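Local atomic coordinates of thioredoxin-like protein (Bacteroides caccae ATCC 43185, PDB entry 4YOD), a protein that probably acts as a thiol-disulfide oxidoreductase through a C-terminal thioredoxin-like domain, which follows an N-terminal helical domain of unknown function. Residues 22-26 and 27-31; 58-61 and 62-66. One frame throughout, in Å; residues are numbered along the deposited sequence.

Contact 1. Residues 22-26 and 27-31; sequences QIMVA and PEQRA
R30 lays its aliphatic chain alongside the carbonyl oxygens of M24 and V25, in the loop that leads to the helix, with CG 3.4 Å from M24 O and CD 3.6 Å from V25 O. A bend at its third torsion (chi3 64°) then swings the guanidinium back along the loop, bringing NH1 to 3.3 Å from M24 O. Though long, this hydrogen bond is well directed: the N-H...O angle is 169°, and the acceptor lies only 3° out of the guanidinium plane, at the group's edge. The same side chain also touches I20. The geometry is that of a helix N-terminus entered from an irregular loop. A26 is the N-cap of helix 27-37, and its carbonyl oxygen receives the first regular helical bond from R30 N at 3.1 Å. P27 follows in the first turn, where a residue without an N-H costs no helical bond. As the N-cap alanine has no side-chain acceptor, a true capping box cannot form; a water takes part instead, linking the backbone of A26 to Q29, the third residue of the helix. It accepts from A26 N at 2.9 Å and makes a weak bond to Q29 OE1 at 2.8 Å. The extended Q29 chain that reaches this water runs past the A26 methyl, while OE1 of E28, whose chain is bent, approaches that methyl too. M24, built as selenomethionine, crosses Q29 at an angle, its CG 3.8 Å from Q29 OE1. An extended second torsion (chi2 179°) carries SE to 3.8 Å from Q29 O, a van der Waals contact with the first helical turn. Both residues also touch a neighbouring molecule in the crystal.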
loop_
_atom_site.group_PDB
_atom_site.type_symbol
_atom_site.label_atom_id
_atom_site.label_comp_id
_atom_site.label_asym_id
_atom_site.label_seq_id
_atom_site.Cartn_x
_atom_site.Cartn_y
_atom_site.Cartn_z
ATOM N N GLN A 22 24.010 -22.524 -14.170
ATOM C CA GLN A 22 24.393 -23.407 -13.054
ATOM C C GLN A 22 25.481 -22.782 -12.157
ATOM O O GLN A 22 25.515 -23.089 -10.964
ATOM C CB GLN A 22 24.854 -24.788 -13.560
ATOM C CG GLN A 22 24.548 -25.929 -12.579
ATOM C CD GLN A 22 25.128 -27.286 -12.963
ATOM O OE1 GLN A 22 26.329 -27.433 -13.238
ATOM N NE2 GLN A 22 24.304 -28.334 -12.909
ATOM N N ILE A 23 26.345 -21.895 -12.717
ATOM C CA ILE A 23 27.422 -21.194 -11.985
ATOM C C ILE A 23 26.830 -20.233 -10.942
ATOM O O ILE A 23 27.503 -19.905 -9.957
ATOM C CB ILE A 23 28.418 -20.443 -12.913
ATOM C CG1 ILE A 23 27.684 -19.589 -13.988
ATOM C CG2 ILE A 23 29.447 -21.411 -13.515
ATOM C CD1 ILE A 23 28.310 -18.254 -14.280
HETATM N N MSE A 24 25.584 -19.780 -11.168
HETATM C CA MSE A 24 24.905 -18.896 -10.233
HETATM C C MSE A 24 24.303 -19.734 -9.117
HETATM O O MSE A 24 23.220 -20.309 -9.263
HETATM C CB MSE A 24 23.857 -18.036 -10.940
HETATM C CG MSE A 24 24.334 -16.630 -11.176
HETATM SE SE MSE A 24 22.949 -15.648 -12.081
HETATM C CE MSE A 24 23.953 -15.224 -13.724
ATOM N N VAL A 25 25.049 -19.828 -8.021
ATOM C CA VAL A 25 24.742 -20.622 -6.843
ATOM C C VAL A 25 24.044 -19.756 -5.779
ATOM O O VAL A 25 23.045 -20.197 -5.199
ATOM C CB VAL A 25 26.064 -21.244 -6.304
ATOM C CG1 VAL A 25 25.863 -21.937 -4.962
ATOM C CG2 VAL A 25 26.684 -22.201 -7.323
ATOM N N ALA A 26 24.585 -18.547 -5.511
ATOM C CA ALA A 26 24.087 -17.635 -4.486
ATOM C C ALA A 26 22.603 -17.268 -4.720
ATOM O O ALA A 26 22.268 -16.707 -5.774
ATOM C CB ALA A 26 24.949 -16.381 -4.433
ATOM N N PRO A 27 21.703 -17.600 -3.752
ATOM C CA PRO A 27 20.266 -17.296 -3.936
ATOM C C PRO A 27 19.986 -15.849 -4.347
ATOM O O PRO A 27 19.118 -15.639 -5.195
ATOM C CB PRO A 27 19.656 -17.602 -2.567
ATOM C CG PRO A 27 20.566 -18.616 -1.966
ATOM C CD PRO A 27 21.945 -18.295 -2.468
ATOM N N GLU A 28 20.754 -14.875 -3.796
ATOM C CA GLU A 28 20.643 -13.437 -4.083
ATOM C C GLU A 28 20.806 -13.164 -5.582
ATOM O O GLU A 28 19.958 -12.497 -6.182
ATOM C CB GLU A 28 21.682 -12.611 -3.287
ATOM C CG GLU A 28 21.597 -12.730 -1.772
ATOM C CD GLU A 28 22.312 -13.910 -1.131
ATOM O OE1 GLU A 28 22.950 -14.705 -1.859
ATOM O OE2 GLU A 28 22.219 -14.043 0.111
ATOM N N GLN A 29 21.881 -13.713 -6.178
ATOM C CA GLN A 29 22.210 -13.581 -7.604
ATOM C C GLN A 29 21.150 -14.237 -8.498
ATOM O O GLN A 29 20.816 -13.693 -9.552
ATOM C CB GLN A 29 23.581 -14.202 -7.892
ATOM C CG GLN A 29 24.741 -13.404 -7.309
ATOM C CD GLN A 29 26.060 -14.104 -7.495
ATOM O OE1 GLN A 29 26.283 -14.830 -8.471
ATOM N NE2 GLN A 29 26.978 -13.881 -6.564
ATOM N N ARG A 30 20.639 -15.404 -8.068
ATOM C CA ARG A 30 19.603 -16.174 -8.762
ATOM C C ARG A 30 18.301 -15.381 -8.814
ATOM O O ARG A 30 17.726 -15.240 -9.898
ATOM C CB ARG A 30 19.390 -17.538 -8.073
ATOM C CG ARG A 30 20.530 -18.515 -8.313
ATOM C CD ARG A 30 20.353 -19.823 -7.559
ATOM N NE ARG A 30 19.178 -20.575 -8.007
ATOM C CZ ARG A 30 19.150 -21.379 -9.067
ATOM N NH1 ARG A 30 20.236 -21.546 -9.815
ATOM N NH2 ARG A 30 18.032 -22.016 -9.392
ATOM N N ALA A 31 17.878 -14.812 -7.653
ATOM C CA ALA A 31 16.669 -13.990 -7.524
ATOM C C ALA A 31 16.797 -12.733 -8.380
ATOM O O ALA A 31 15.848 -12.391 -9.087
ATOM C CB ALA A 31 16.430 -13.621 -6.064
HETATM O O HOH W 1 26.544 -17.380 -7.302
#

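Contact 2. Residues 58-61 and 62-66; sequences QAWV and DYCDI
A Cys sulfur-aromatic contact marks the inner side of helix 53-66, in the N-terminal all-helical domain, whose sequence family is grouped with the TPR-like helical proteins. C64 follows W60 by one turn and carries SG over a face of the indole, 3.2 Å above its plane. Seen from the centroid of the five-membered ring, SG is 3.8 Å away and 31° off the normal, displaced toward the rim on the NE1 side; NE1 itself is 3.3 Å from the sulfur. The C64 torsion explains this placement: with SG opposite the carbonyl carbon (chi1 -63°), the thiol points back up the helix toward W60. Y63 approaches the same indole face at the six-membered ring, CD2 lying 4.0 Å from W60 CZ3. The two ring planes are inclined at 50°, so the pair is neither a parallel stack nor T-shaped. Around them, W60 packs on I96, L99 and A100 of helix 90-105 and on I83 of helix 72-85, while Y63 meets W39 edge-to-face and bonds through its hydroxyl to T82 OG1. Q58 and D62 make a different, more solvent-facing pair. The bent Q58 chain brings NE2 to 3.1 Å from D62 OD1 and 3.5 Å from D62 OD2, both weak bonds, with the amide and carboxylate planes steeply turned against each other. The same two residues are also joined by the backbone bond from D62 N to Q58 O, 3.0 Å long. At the next residue, A59 O serves two donor groups, taking the N-H of Y63 at 3.0 Å while also being hydrogen-bonded to Y38 OH.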
loop_
_atom_site.group_PDB
_atom_site.type_symbol
_atom_site.label_atom_id
_atom_site.label_comp_id
_atom_site.label_asym_id
_atom_site.label_seq_id
_atom_site.Cartn_x
_atom_site.Cartn_y
_atom_site.Cartn_z
ATOM N N GLN A 58 -1.153 -14.322 -15.955
ATOM C CA GLN A 58 -0.494 -15.216 -15.006
ATOM C C GLN A 58 1.017 -14.935 -14.966
ATOM O O GLN A 58 1.605 -14.975 -13.885
ATOM C CB GLN A 58 -0.793 -16.694 -15.296
ATOM C CG GLN A 58 -0.310 -17.666 -14.204
ATOM C CD GLN A 58 -0.688 -17.255 -12.798
ATOM O OE1 GLN A 58 -1.833 -16.885 -12.507
ATOM N NE2 GLN A 58 0.277 -17.320 -11.891
ATOM N N ALA A 59 1.620 -14.579 -16.122
ATOM C CA ALA A 59 3.029 -14.172 -16.215
ATOM C C ALA A 59 3.264 -12.896 -15.382
ATOM O O ALA A 59 4.254 -12.821 -14.647
ATOM C CB ALA A 59 3.417 -13.926 -17.669
ATOM N N TRP A 60 2.314 -11.934 -15.442
ATOM C CA TRP A 60 2.388 -10.689 -14.657
ATOM C C TRP A 60 2.301 -10.997 -13.142
ATOM O O TRP A 60 3.070 -10.434 -12.378
ATOM C CB TRP A 60 1.308 -9.678 -15.065
ATOM C CG TRP A 60 1.350 -8.417 -14.237
ATOM C CD1 TRP A 60 0.580 -8.122 -13.147
ATOM C CD2 TRP A 60 2.316 -7.358 -14.345
ATOM N NE1 TRP A 60 0.972 -6.912 -12.600
ATOM C CE2 TRP A 60 2.036 -6.424 -13.318
ATOM C CE3 TRP A 60 3.371 -7.088 -15.242
ATOM C CZ2 TRP A 60 2.769 -5.238 -13.163
ATOM C CZ3 TRP A 60 4.091 -5.915 -15.092
ATOM C CH2 TRP A 60 3.793 -5.006 -14.062
ATOM N N VAL A 61 1.369 -11.878 -12.730
ATOM C CA VAL A 61 1.161 -12.294 -11.331
ATOM C C VAL A 61 2.469 -12.923 -10.769
ATOM O O VAL A 61 2.906 -12.547 -9.675
ATOM C CB VAL A 61 -0.063 -13.254 -11.231
ATOM C CG1 VAL A 61 -0.113 -14.029 -9.904
ATOM C CG2 VAL A 61 -1.352 -12.497 -11.454
ATOM N N ASP A 62 3.074 -13.867 -11.521
ATOM C CA ASP A 62 4.330 -14.530 -11.150
ATOM C C ASP A 62 5.501 -13.522 -11.056
ATOM O O ASP A 62 6.337 -13.657 -10.172
ATOM C CB ASP A 62 4.663 -15.662 -12.110
ATOM C CG ASP A 62 3.735 -16.858 -11.948
ATOM O OD1 ASP A 62 3.167 -17.027 -10.841
ATOM O OD2 ASP A 62 3.563 -17.609 -12.931
ATOM N N TYR A 63 5.515 -12.494 -11.914
ATOM C CA TYR A 63 6.513 -11.422 -11.868
ATOM C C TYR A 63 6.390 -10.626 -10.564
ATOM O O TYR A 63 7.393 -10.411 -9.888
ATOM C CB TYR A 63 6.332 -10.479 -13.069
ATOM C CG TYR A 63 7.339 -9.351 -13.158
ATOM C CD1 TYR A 63 8.700 -9.615 -13.336
ATOM C CD2 TYR A 63 6.923 -8.021 -13.190
ATOM C CE1 TYR A 63 9.628 -8.577 -13.445
ATOM C CE2 TYR A 63 7.832 -6.980 -13.394
ATOM C CZ TYR A 63 9.183 -7.263 -13.518
ATOM O OH TYR A 63 10.074 -6.226 -13.693
ATOM N N CYS A 64 5.162 -10.213 -10.190
ATOM C CA CYS A 64 4.957 -9.463 -8.939
ATOM C C CYS A 64 5.458 -10.280 -7.721
ATOM O O CYS A 64 5.990 -9.685 -6.784
ATOM C CB CYS A 64 3.496 -9.051 -8.776
ATOM S SG CYS A 64 2.896 -7.925 -10.067
ATOM N N ASP A 65 5.319 -11.624 -7.754
ATOM C CA ASP A 65 5.768 -12.510 -6.676
ATOM C C ASP A 65 7.309 -12.543 -6.546
ATOM O O ASP A 65 7.833 -12.450 -5.430
ATOM C CB ASP A 65 5.230 -13.943 -6.888
ATOM C CG ASP A 65 3.864 -14.219 -6.274
ATOM O OD1 ASP A 65 3.536 -13.589 -5.240
ATOM O OD2 ASP A 65 3.149 -15.110 -6.791
ATOM N N ILE A 66 8.040 -12.685 -7.679
ATOM C CA ILE A 66 9.515 -12.764 -7.645
ATOM C C ILE A 66 10.160 -11.408 -7.287
ATOM O O ILE A 66 11.283 -11.395 -6.780
ATOM C CB ILE A 66 10.151 -13.387 -8.912
ATOM C CG1 ILE A 66 9.894 -12.549 -10.177
ATOM C CG2 ILE A 66 9.711 -14.850 -9.083
ATOM C CD1 ILE A 66 10.944 -12.649 -11.203
#

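Overall arrangement
From the N terminus, the chain comes through an irregular loop into contact 1, where M24 to A26 are held against the first turn of helix 27-37. That helix runs inward, and a loop containing Y38 and W39 leads on to helix 53-66, whose C-terminal two-thirds form contact 2. In each contact the two segments follow one another without a gap, so it closes only a local turn; the contacts lie in series, without nesting or crossing. The centres of contacts 1 and 2 are 19 Å apart, and they do not touch. I66 bridges the two helices by packing on L34 and V35. Contact 1 lies at the surface, whereas contact 2 faces helices 72-85 and 90-105.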